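Local structure of alpha-1,3-glucanase (Bacillus circulans, 5ZRU) at residues S15-T19 with N343-R347; G74-R80 with V168-E174; A105-L110 with V140-D145. The protein hydrolyses alpha-1,3-glucan as a glycoside hydrolase of family GH87, this chain being its catalytic unit, which carries bound calcium and zinc ions. One frame throughout, in Å; residues are numbered along the deposited sequence.

Interaction 1 of 3, residues S15-T19 with N343-R347; sequences SMPYT and NSRIR
This is a side-chain contact between domains: the loop 15-19, leading into strand 19-21 of the N-terminal beta-sandwich, meets strand 345-347 on the flank of the parallel beta-structure that follows. The backbones stay apart, the nearest CA atoms being those of Met16 and Asn343 at 7.8 Å, and 245 Å² is buried. The loop is extended at Met16 and Tyr18, with Pro17 (-80/-6) bending it between them. Arg345, m at chi1 and extended beyond, reaches into the loop. Tyr18, chi1 p, brings its ring edge over one face of that guanidinium, CD2 lying 3.6 Å from Arg345 NH1, while Pro17 CG lies at the guanidinium edge, 3.6 Å from Arg345 NH2. Residues 343-347 belong to a coil of a pectate-lyase-like parallel beta-helix; Asn343 takes left-handed helical angles (57/35) at its corner and hydrogen-bonds to Asn367 of the next coil, as in an asparagine ladder. Met16 (m, m, t) lays CE 3.6 Å from Ser344 O. Two residues on from Arg345, Arg347 also points toward the loop, its NH2 2.9 Å from Tyr18 OH. The arginines' charges are met by the sandwich, Arg345 by Glu174 and Arg347 by Glu139; Arg347 also hydrogen-bonds to Ser369.

Interaction 2 of 3, residues G74-R80 with V168-E174; sequences GDGVTMR and VDFLEIE. With CA (calcium ion), chain M.
One carboxylate serves two cations: Asp169 binds calcium through OD1 (2.4 Å) and forms a salt bridge from OD2 to Arg80 NH1 (2.7 Å). It lies in a classic beta bulge, Asp169 (-87/-61) and Phe170 both facing Arg80; Asp169 N donates to Arg80 O (2.8 Å), Arg80 N to Phe170 O (3.1 Å). Otherwise strands 76-80 and 168-174 run antiparallel, at 164° with axes 4.6 Å apart. In the hydrogen-bonded pairs, Gly76 N donates to Glu174 O (2.8 Å) and Glu174 N to Gly76 O (2.9 Å), Thr78 N to Glu172 O (2.8 Å) and Glu172 N to Thr78 O (2.9 Å); Val77-Ile173 and Met79-Leu171 are non-hydrogen-bonded. A second bulge, Asp75 and Gly76 against Glu174, marks the corner, where Gly74 (128/176) could bear no side chain. Val77, Met79, Leu171 and Ile173 share the apolar face, with Met79 CB 3.5 Å from Leu171 CD2. On the other, Arg80 CB lies over the Phe170 ring, 3.8 Å from its centroid, and a water joins Thr78 OG1 (2.7 Å) to Glu174 OE1 (2.7 Å). Glu172 salt-bridges Arg371 and Glu174 Arg345. With Asp22, Thr23, Ser50 and Arg53 completing the ion's protein ligands, this is the calcium-binding sheet of a galactose-binding-domain-like beta-sandwich.

Interaction 3 of 3, residues A105-L110 with V140-D145; sequences AKTVPL and VHWKMD. With PE5 (3,6,9,12,15,18,21,24-octaoxahexacosan-1-ol), chain C.
Lys106, Val108 and Trp142 carry most of this contact, made by side chains between two facing sheets and with no backbone bonds. Strands 105-110 and 140-144 run roughly antiparallel, at 152°, with axes 8.5 Å apart and CA pairs Ala105-Met144, Val108-Trp142 and Leu110-Val140 at 7.5 to 7.9 Å; 364 Å² is buried. Trp142 (chi1 p, chi2 89°) stands its indole between the sheets. Val108, chi1 t, sets CG2 over the six-membered ring, 3.8 Å from its centroid and 13° off the normal, a CH-pi contact. Val108 CG1 meets Val140 CG2 at 4.0 Å, and Leu110 CD2 closes on Val140 CG2 at 3.6 Å. Toward the other end, Lys106 (chi1 m, chi2 off-well at -130°) runs past the indole, CD 3.8 Å from Trp142 CD1, and brings CE to 3.0 Å from Lys143 O; its NZ reaches Asp145 OD2 at 3.4 Å, a salt bridge with a weak hydrogen bond. Ala105 and Lys106 both face Val98 in a classic beta bulge, so both CB atoms point toward the opposing strand, and Ala105 CB touches Met144 CE (3.9 Å). A water joins Ala105 O (2.9 Å) to Asp145 OD1 (2.6 Å). The CB atoms of His141 and Lys143 point away from 105-110; over the His141 ring lies C11 of a bound polyether, while the ring stacks on Trp315. Trp142 NE1, though buried, has no polar partner in the model. Strand 103-111 edges a five-stranded antiparallel sheet and strand 132-144 belongs to the other, so this is the face-to-face hydrophobic packing, with a polar rim, that makes a beta-sandwich.

In the fold
Followed from the N terminus, the three contacts form concentric loops. The chain leaves 15-19, passes through 74-80 and 105-110, then returns through 140-145 and 168-174 before reaching 343-347. Interaction 3 thus closes the innermost loop, interaction 2 encloses it, and interaction 1, spanning the longest separation, encloses both; none cross. Interactions 2 and 3 adjoin within one sheet, where strand 76-82 pairs with 166-174 on one flank and 132-144 on the other (Met79 N to Val140 O, 2.8 Å). Interaction 2 builds that sheet, interaction 3 packs it on its partner, and interaction 1 fastens the resulting sandwich to the beta-helix, touching interaction 2 through Arg345 NH2 and Glu174 OE2 (2.8 Å).

Interaction 1 of 3, residues S15-T19 with N343-R347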
loop_
_atom_site.group_PDB
_atom_site.type_symbol
_atom_site.label_atom_id
_atom_site.label_comp_id
_atom_site.label_asym_id
_atom_site.label_seq_id
_atom_site.Cartn_x
_atom_site.Cartn_y
_atom_site.Cartn_z
ATOM N N SER A 15 -14.513 -0.051 1.274
ATOM C CA SER A 15 -15.671 -0.360 0.438
ATOM C C SER A 15 -15.379 0.167 -0.959
ATOM O O SER A 15 -15.318 1.384 -1.170
ATOM C CB SER A 15 -16.954 0.253 1.002
ATOM O OG SER A 15 -18.050 -0.081 0.165
ATOM N N MET A 16 -15.171 -0.747 -1.897
ATOM C CA MET A 16 -14.732 -0.432 -3.245
ATOM C C MET A 16 -15.733 -0.974 -4.253
ATOM O O MET A 16 -16.480 -1.912 -3.953
ATOM C CB MET A 16 -13.343 -1.031 -3.506
ATOM C CG MET A 16 -12.242 -0.325 -2.735
ATOM S SD MET A 16 -11.891 1.236 -3.567
ATOM C CE MET A 16 -10.920 2.066 -2.322
ATOM N N PRO A 17 -15.795 -0.391 -5.456
ATOM C CA PRO A 17 -16.800 -0.834 -6.430
ATOM C C PRO A 17 -16.430 -2.105 -7.165
ATOM O O PRO A 17 -17.263 -2.608 -7.931
ATOM C CB PRO A 17 -16.897 0.355 -7.405
ATOM C CG PRO A 17 -15.603 1.030 -7.299
ATOM C CD PRO A 17 -15.135 0.860 -5.876
ATOM N N TYR A 18 -15.223 -2.636 -6.970
ATOM C CA TYR A 18 -14.835 -3.861 -7.653
ATOM C C TYR A 18 -15.149 -5.088 -6.801
ATOM O O TYR A 18 -15.301 -5.015 -5.583
ATOM C CB TYR A 18 -13.343 -3.840 -8.025
ATOM C CG TYR A 18 -12.384 -3.445 -6.916
ATOM C CD1 TYR A 18 -12.055 -4.330 -5.899
ATOM C CD2 TYR A 18 -11.788 -2.187 -6.905
ATOM C CE1 TYR A 18 -11.157 -3.968 -4.886
ATOM C CE2 TYR A 18 -10.884 -1.820 -5.910
ATOM C CZ TYR A 18 -10.579 -2.709 -4.905
ATOM O OH TYR A 18 -9.696 -2.328 -3.917
ATOM N N THR A 19 -15.269 -6.228 -7.471
ATOM C CA THR A 19 -15.276 -7.518 -6.810
ATOM C C THR A 19 -14.091 -8.306 -7.326
ATOM O O THR A 19 -13.576 -8.043 -8.421
ATOM C CB THR A 19 -16.576 -8.308 -7.058
ATOM O OG1 THR A 19 -16.733 -8.543 -8.464
ATOM C CG2 THR A 19 -17.773 -7.545 -6.506
ATOM N N ASN A 343 -10.872 7.038 -0.236
ATOM C CA ASN A 343 -11.468 6.457 -1.442
ATOM C C ASN A 343 -10.427 6.247 -2.538
ATOM O O ASN A 343 -10.721 6.406 -3.726
ATOM C CB ASN A 343 -12.615 7.329 -1.972
ATOM C CG ASN A 343 -13.682 7.627 -0.925
ATOM O OD1 ASN A 343 -13.804 6.938 0.094
ATOM N ND2 ASN A 343 -14.487 8.663 -1.195
ATOM N N SER A 344 -9.204 5.890 -2.147
ATOM C CA SER A 344 -8.086 5.877 -3.077
ATOM C C SER A 344 -7.434 4.502 -3.145
ATOM O O SER A 344 -7.665 3.621 -2.315
ATOM C CB SER A 344 -7.050 6.937 -2.693
ATOM O OG SER A 344 -7.631 8.231 -2.751
ATOM N N ARG A 345 -6.611 4.332 -4.174
ATOM C CA ARG A 345 -5.917 3.081 -4.461
ATOM C C ARG A 345 -4.437 3.415 -4.533
ATOM O O ARG A 345 -3.996 4.129 -5.439
ATOM C CB ARG A 345 -6.430 2.461 -5.759
ATOM C CG ARG A 345 -7.951 2.226 -5.717
ATOM C CD ARG A 345 -8.524 1.764 -7.070
ATOM N NE ARG A 345 -9.981 1.951 -7.105
ATOM C CZ ARG A 345 -10.800 1.308 -7.936
ATOM N NH1 ARG A 345 -10.310 0.435 -8.796
ATOM N NH2 ARG A 345 -12.116 1.525 -7.897
ATOM N N ILE A 346 -3.680 2.945 -3.556
ATOM C CA ILE A 346 -2.292 3.347 -3.388
ATOM C C ILE A 346 -1.508 2.046 -3.388
ATOM O O ILE A 346 -1.523 1.306 -2.397
ATOM C CB ILE A 346 -2.080 4.154 -2.102
ATOM C CG1 ILE A 346 -3.023 5.368 -2.087
ATOM C CG2 ILE A 346 -0.612 4.581 -1.976
ATOM C CD1 ILE A 346 -3.255 5.989 -0.686
ATOM N N ARG A 347 -0.879 1.723 -4.517
ATOM C CA ARG A 347 -0.455 0.347 -4.753
ATOM C C ARG A 347 0.886 0.298 -5.461
ATOM O O ARG A 347 1.256 1.222 -6.188
ATOM C CB ARG A 347 -1.482 -0.423 -5.599
ATOM C CG ARG A 347 -2.914 -0.409 -5.039
ATOM C CD ARG A 347 -3.820 -1.279 -5.917
ATOM N NE ARG A 347 -5.198 -1.350 -5.419
ATOM C CZ ARG A 347 -6.242 -1.626 -6.192
ATOM N NH1 ARG A 347 -6.046 -1.852 -7.493
ATOM N NH2 ARG A 347 -7.480 -1.675 -5.679
#

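Interaction 2 of 3, residues G74-R80 with V168-E174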
loop_
_atom_site.group_PDB
_atom_site.type_symbol
_atom_site.label_atom_id
_atom_site.label_comp_id
_atom_site.label_asym_id
_atom_site.label_seq_id
_atom_site.Cartn_x
_atom_site.Cartn_y
_atom_site.Cartn_z
ATOM N N GLY A 74 -18.877 -5.461 -15.222
ATOM C CA GLY A 74 -18.406 -4.111 -15.467
ATOM C C GLY A 74 -17.363 -4.078 -16.562
ATOM O O GLY A 74 -16.949 -5.102 -17.101
ATOM N N ASP A 75 -16.945 -2.858 -16.906
ATOM C CA ASP A 75 -15.972 -2.672 -17.972
ATOM C C ASP A 75 -14.576 -2.303 -17.473
ATOM O O ASP A 75 -13.660 -2.196 -18.291
ATOM C CB ASP A 75 -16.463 -1.622 -18.987
ATOM C CG ASP A 75 -17.147 -0.419 -18.342
ATOM O OD1 ASP A 75 -17.540 -0.469 -17.162
ATOM O OD2 ASP A 75 -17.312 0.597 -19.051
ATOM N N GLY A 76 -14.379 -2.118 -16.169
ATOM C CA GLY A 76 -13.065 -1.833 -15.621
ATOM C C GLY A 76 -12.438 -3.076 -15.032
ATOM O O GLY A 76 -13.010 -3.708 -14.143
ATOM N N VAL A 77 -11.263 -3.451 -15.548
ATOM C CA VAL A 77 -10.573 -4.653 -15.097
ATOM C C VAL A 77 -9.190 -4.276 -14.584
ATOM O O VAL A 77 -8.433 -3.592 -15.277
ATOM C CB VAL A 77 -10.442 -5.713 -16.209
ATOM C CG1 VAL A 77 -9.823 -6.993 -15.630
ATOM C CG2 VAL A 77 -11.810 -6.012 -16.846
ATOM N N THR A 78 -8.852 -4.762 -13.395
ATOM C CA THR A 78 -7.499 -4.681 -12.860
ATOM C C THR A 78 -6.973 -6.101 -12.722
ATOM O O THR A 78 -7.718 -7.009 -12.350
ATOM C CB THR A 78 -7.468 -3.972 -11.500
ATOM O OG1 THR A 78 -8.116 -2.702 -11.617
ATOM C CG2 THR A 78 -6.033 -3.751 -11.043
ATOM N N MET A 79 -5.706 -6.304 -13.072
ATOM C CA MET A 79 -5.095 -7.627 -12.989
ATOM C C MET A 79 -3.822 -7.534 -12.165
ATOM O O MET A 79 -2.970 -6.683 -12.437
ATOM C CB MET A 79 -4.776 -8.193 -14.380
ATOM C CG MET A 79 -4.056 -9.565 -14.317
ATOM S SD MET A 79 -3.786 -10.292 -15.954
ATOM C CE MET A 79 -2.626 -9.116 -16.644
ATOM N N ARG A 80 -3.692 -8.405 -11.165
ATOM C CA ARG A 80 -2.436 -8.565 -10.441
ATOM C C ARG A 80 -1.699 -9.755 -11.037
ATOM O O ARG A 80 -2.251 -10.864 -11.107
ATOM C CB ARG A 80 -2.666 -8.746 -8.942
ATOM C CG ARG A 80 -1.368 -8.723 -8.127
ATOM C CD ARG A 80 -1.662 -8.598 -6.646
ATOM N NE ARG A 80 -0.447 -8.377 -5.866
ATOM C CZ ARG A 80 0.222 -9.333 -5.230
ATOM N NH1 ARG A 80 -0.197 -10.596 -5.273
ATOM N NH2 ARG A 80 1.313 -9.021 -4.538
ATOM N N VAL A 168 -0.759 -15.087 -13.145
ATOM C CA VAL A 168 -1.939 -14.272 -12.863
ATOM C C VAL A 168 -2.454 -14.631 -11.480
ATOM O O VAL A 168 -2.801 -15.790 -11.220
ATOM C CB VAL A 168 -3.042 -14.456 -13.918
ATOM C CG1 VAL A 168 -4.223 -13.549 -13.607
ATOM C CG2 VAL A 168 -2.491 -14.138 -15.299
ATOM N N ASP A 169 -2.543 -13.627 -10.606
ATOM C CA ASP A 169 -3.071 -13.805 -9.255
ATOM C C ASP A 169 -4.594 -13.654 -9.245
ATOM O O ASP A 169 -5.324 -14.597 -8.911
ATOM C CB ASP A 169 -2.395 -12.786 -8.323
ATOM C CG ASP A 169 -2.650 -13.046 -6.857
ATOM O OD1 ASP A 169 -3.345 -14.030 -6.514
ATOM O OD2 ASP A 169 -2.154 -12.237 -6.035
ATOM N N PHE A 170 -5.092 -12.485 -9.638
ATOM C CA PHE A 170 -6.534 -12.265 -9.625
ATOM C C PHE A 170 -6.885 -11.159 -10.608
ATOM O O PHE A 170 -6.020 -10.430 -11.093
ATOM C CB PHE A 170 -7.051 -11.914 -8.220
ATOM C CG PHE A 170 -6.395 -10.695 -7.598
ATOM C CD1 PHE A 170 -6.732 -9.414 -8.010
ATOM C CD2 PHE A 170 -5.488 -10.835 -6.563
ATOM C CE1 PHE A 170 -6.129 -8.278 -7.429
ATOM C CE2 PHE A 170 -4.890 -9.708 -5.968
ATOM C CZ PHE A 170 -5.217 -8.437 -6.406
ATOM N N LEU A 171 -8.181 -11.052 -10.888
ATOM C CA LEU A 171 -8.778 -9.880 -11.505
ATOM C C LEU A 171 -9.714 -9.210 -10.509
ATOM O O LEU A 171 -10.340 -9.871 -9.674
ATOM C CB LEU A 171 -9.574 -10.245 -12.764
ATOM C CG LEU A 171 -8.859 -11.048 -13.851
ATOM C CD1 LEU A 171 -9.813 -11.298 -15.035
ATOM C CD2 LEU A 171 -7.616 -10.313 -14.301
ATOM N N GLU A 172 -9.804 -7.887 -10.603
ATOM C CA GLU A 172 -10.842 -7.118 -9.931
ATOM C C GLU A 172 -11.631 -6.373 -10.999
ATOM O O GLU A 172 -11.044 -5.768 -11.900
ATOM C CB GLU A 172 -10.237 -6.164 -8.888
ATOM C CG GLU A 172 -9.815 -6.912 -7.630
ATOM C CD GLU A 172 -9.015 -6.079 -6.639
ATOM O OE1 GLU A 172 -8.499 -5.013 -7.017
ATOM O OE2 GLU A 172 -8.913 -6.502 -5.469
ATOM N N ILE A 173 -12.956 -6.472 -10.942
ATOM C CA ILE A 173 -13.812 -6.043 -12.045
ATOM C C ILE A 173 -14.880 -5.116 -11.491
ATOM O O ILE A 173 -15.500 -5.422 -10.468
ATOM C CB ILE A 173 -14.441 -7.252 -12.769
ATOM C CG1 ILE A 173 -13.348 -8.160 -13.334
ATOM C CG2 ILE A 173 -15.346 -6.794 -13.904
ATOM C CD1 ILE A 173 -13.867 -9.420 -14.042
ATOM N N GLU A 174 -15.088 -3.983 -12.159
ATOM C CA GLU A 174 -16.007 -2.972 -11.660
ATOM C C GLU A 174 -16.654 -2.248 -12.830
ATOM O O GLU A 174 -16.089 -2.173 -13.924
ATOM C CB GLU A 174 -15.283 -1.958 -10.762
ATOM C CG GLU A 174 -14.238 -1.138 -11.485
ATOM C CD GLU A 174 -13.292 -0.453 -10.527
ATOM O OE1 GLU A 174 -12.302 -1.098 -10.117
ATOM O OE2 GLU A 174 -13.543 0.719 -10.177
HETATM CA CA CA M . -4.124 -15.867 -5.265
HETATM O O HOH W 1 -10.689 -3.082 -10.953
HETATM O O HOH W 2 -5.794 -17.120 -3.946
#

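Interaction 3 of 3, residues A105-L110 with V140-D145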
loop_
_atom_site.group_PDB
_atom_site.type_symbol
_atom_site.label_atom_id
_atom_site.label_comp_id
_atom_site.label_asym_id
_atom_site.label_seq_id
_atom_site.Cartn_x
_atom_site.Cartn_y
_atom_site.Cartn_z
ATOM N N ALA A 105 -10.379 -9.815 -27.216
ATOM C CA ALA A 105 -10.792 -8.457 -26.898
ATOM C C ALA A 105 -9.634 -7.486 -26.828
ATOM O O ALA A 105 -9.764 -6.348 -27.271
ATOM C CB ALA A 105 -11.544 -8.425 -25.564
ATOM N N LYS A 106 -8.503 -7.909 -26.271
ATOM C CA LYS A 106 -7.380 -7.015 -26.044
ATOM C C LYS A 106 -6.113 -7.842 -26.023
ATOM O O LYS A 106 -6.126 -9.013 -25.635
ATOM C CB LYS A 106 -7.486 -6.257 -24.710
ATOM C CG LYS A 106 -8.802 -5.561 -24.445
ATOM C CD LYS A 106 -8.602 -4.126 -24.031
ATOM C CE LYS A 106 -9.894 -3.352 -24.220
ATOM N NZ LYS A 106 -9.942 -2.577 -25.493
ATOM N N THR A 107 -5.022 -7.219 -26.433
ATOM C CA THR A 107 -3.698 -7.623 -25.986
ATOM C C THR A 107 -3.230 -6.549 -25.014
ATOM O O THR A 107 -3.135 -5.374 -25.383
ATOM C CB THR A 107 -2.727 -7.790 -27.154
ATOM O OG1 THR A 107 -3.184 -8.858 -27.996
ATOM C CG2 THR A 107 -1.343 -8.145 -26.624
ATOM N N VAL A 108 -2.989 -6.942 -23.771
ATOM C CA VAL A 108 -2.648 -6.012 -22.699
ATOM C C VAL A 108 -1.129 -5.980 -22.569
ATOM O O VAL A 108 -0.532 -7.009 -22.222
ATOM C CB VAL A 108 -3.299 -6.420 -21.370
ATOM C CG1 VAL A 108 -2.847 -5.485 -20.246
ATOM C CG2 VAL A 108 -4.797 -6.387 -21.500
ATOM N N PRO A 109 -0.477 -4.851 -22.828
ATOM C CA PRO A 109 0.971 -4.779 -22.611
ATOM C C PRO A 109 1.302 -4.871 -21.129
ATOM O O PRO A 109 0.565 -4.375 -20.272
ATOM C CB PRO A 109 1.356 -3.406 -23.184
ATOM C CG PRO A 109 0.153 -2.934 -23.960
ATOM C CD PRO A 109 -1.032 -3.579 -23.317
ATOM N N LEU A 110 2.436 -5.517 -20.843
ATOM C CA LEU A 110 2.902 -5.789 -19.490
ATOM C C LEU A 110 4.393 -5.510 -19.406
ATOM O O LEU A 110 5.114 -5.616 -20.403
ATOM C CB LEU A 110 2.650 -7.257 -19.084
ATOM C CG LEU A 110 1.200 -7.731 -19.134
ATOM C CD1 LEU A 110 1.172 -9.234 -18.921
ATOM C CD2 LEU A 110 0.367 -6.997 -18.073
ATOM N N VAL A 140 -1.875 -4.082 -13.614
ATOM C CA VAL A 140 -2.265 -3.236 -14.736
ATOM C C VAL A 140 -3.782 -3.155 -14.702
ATOM O O VAL A 140 -4.449 -3.970 -14.063
ATOM C CB VAL A 140 -1.791 -3.755 -16.117
ATOM C CG1 VAL A 140 -0.273 -3.640 -16.247
ATOM C CG2 VAL A 140 -2.242 -5.198 -16.342
ATOM N N HIS A 141 -4.330 -2.146 -15.377
ATOM C CA HIS A 141 -5.779 -2.076 -15.523
ATOM C C HIS A 141 -6.119 -1.606 -16.927
ATOM O O HIS A 141 -5.308 -0.976 -17.607
ATOM C CB HIS A 141 -6.432 -1.179 -14.449
ATOM C CG HIS A 141 -6.048 0.271 -14.519
ATOM N ND1 HIS A 141 -4.870 0.759 -13.991
ATOM C CD2 HIS A 141 -6.714 1.348 -15.009
ATOM C CE1 HIS A 141 -4.817 2.068 -14.174
ATOM N NE2 HIS A 141 -5.921 2.449 -14.794
ATOM N N TRP A 142 -7.327 -1.950 -17.370
ATOM C CA TRP A 142 -7.787 -1.561 -18.699
ATOM C C TRP A 142 -9.307 -1.534 -18.685
ATOM O O TRP A 142 -9.944 -2.054 -17.769
ATOM C CB TRP A 142 -7.261 -2.517 -19.781
ATOM C CG TRP A 142 -7.789 -3.938 -19.657
ATOM C CD1 TRP A 142 -8.930 -4.438 -20.217
ATOM C CD2 TRP A 142 -7.193 -5.022 -18.930
ATOM N NE1 TRP A 142 -9.084 -5.762 -19.886
ATOM C CE2 TRP A 142 -8.028 -6.150 -19.102
ATOM C CE3 TRP A 142 -6.030 -5.152 -18.160
ATOM C CZ2 TRP A 142 -7.744 -7.385 -18.526
ATOM C CZ3 TRP A 142 -5.746 -6.384 -17.584
ATOM C CH2 TRP A 142 -6.596 -7.489 -17.778
ATOM N N LYS A 143 -9.882 -0.923 -19.719
ATOM C CA LYS A 143 -11.329 -0.842 -19.866
ATOM C C LYS A 143 -11.767 -1.689 -21.052
ATOM O O LYS A 143 -11.118 -1.682 -22.102
ATOM C CB LYS A 143 -11.795 0.603 -20.067
ATOM C CG LYS A 143 -11.696 1.463 -18.828
ATOM C CD LYS A 143 -12.203 2.874 -19.082
ATOM C CE LYS A 143 -11.301 3.638 -20.040
ATOM N NZ LYS A 143 -11.685 5.089 -20.093
ATOM N N MET A 144 -12.856 -2.424 -20.867
ATOM C CA MET A 144 -13.452 -3.219 -21.931
ATOM C C MET A 144 -14.348 -2.340 -22.798
ATOM O O MET A 144 -14.913 -1.350 -22.327
ATOM C CB MET A 144 -14.277 -4.362 -21.335
ATOM C CG MET A 144 -13.532 -5.186 -20.301
ATOM S SD MET A 144 -12.118 -6.002 -21.052
ATOM C CE MET A 144 -12.928 -7.093 -22.205
ATOM N N ASP A 145 -14.496 -2.721 -24.071
ATOM C CA ASP A 145 -15.360 -1.954 -24.969
ATOM C C ASP A 145 -16.817 -2.009 -24.541
ATOM O O ASP A 145 -17.564 -1.054 -24.776
ATOM C CB ASP A 145 -15.240 -2.459 -26.406
ATOM C CG ASP A 145 -13.862 -2.255 -26.982
ATOM O OD1 ASP A 145 -13.571 -2.857 -28.038
ATOM O OD2 ASP A 145 -13.066 -1.510 -26.374
HETATM C C48 PE5 C . 6.590 5.617 -19.463
HETATM C C50 PE5 C . 6.918 4.545 -18.417
HETATM O O1 PE5 C . 7.441 3.405 -19.044
HETATM C C1 PE5 C . 7.844 2.384 -18.173
HETATM C C2 PE5 C . 8.210 1.117 -18.951
HETATM O O2 PE5 C . 7.073 0.611 -19.592
HETATM C C3 PE5 C . 7.290 -0.464 -20.460
HETATM C C4 PE5 C . 5.969 -0.860 -21.132
HETATM O O3 PE5 C . 5.007 -1.162 -20.157
HETATM C C5 PE5 C . 3.768 -1.626 -20.622
HETATM C C6 PE5 C . 2.617 -0.876 -19.933
HETATM O O4 PE5 C . 2.229 -1.491 -18.731
HETATM C C7 PE5 C . 1.922 -0.626 -17.668
HETATM C C8 PE5 C . 0.888 0.415 -18.104
HETATM O O5 PE5 C . 0.864 1.457 -17.181
HETATM C C9 PE5 C . 0.158 2.596 -17.595
HETATM C C10 PE5 C . -1.168 2.644 -16.849
HETATM O O6 PE5 C . -2.213 2.744 -17.770
HETATM C C11 PE5 C . -3.460 2.339 -17.286
HETATM C C12 PE5 C . -4.450 2.209 -18.435
HETATM O O7 PE5 C . -5.471 3.127 -18.193
HETATM C C13 PE5 C . -6.759 2.677 -18.498
HETATM C C14 PE5 C . -7.630 3.894 -18.798
HETATM O O8 PE5 C . -6.842 4.844 -19.458
HETATM C C15 PE5 C . -7.470 6.065 -19.752
HETATM C C16 PE5 C . -7.529 6.254 -21.274
HETATM O O52 PE5 C . -6.608 7.222 -21.694
HETATM O O HOH W 3 -12.325 -5.090 -27.433
#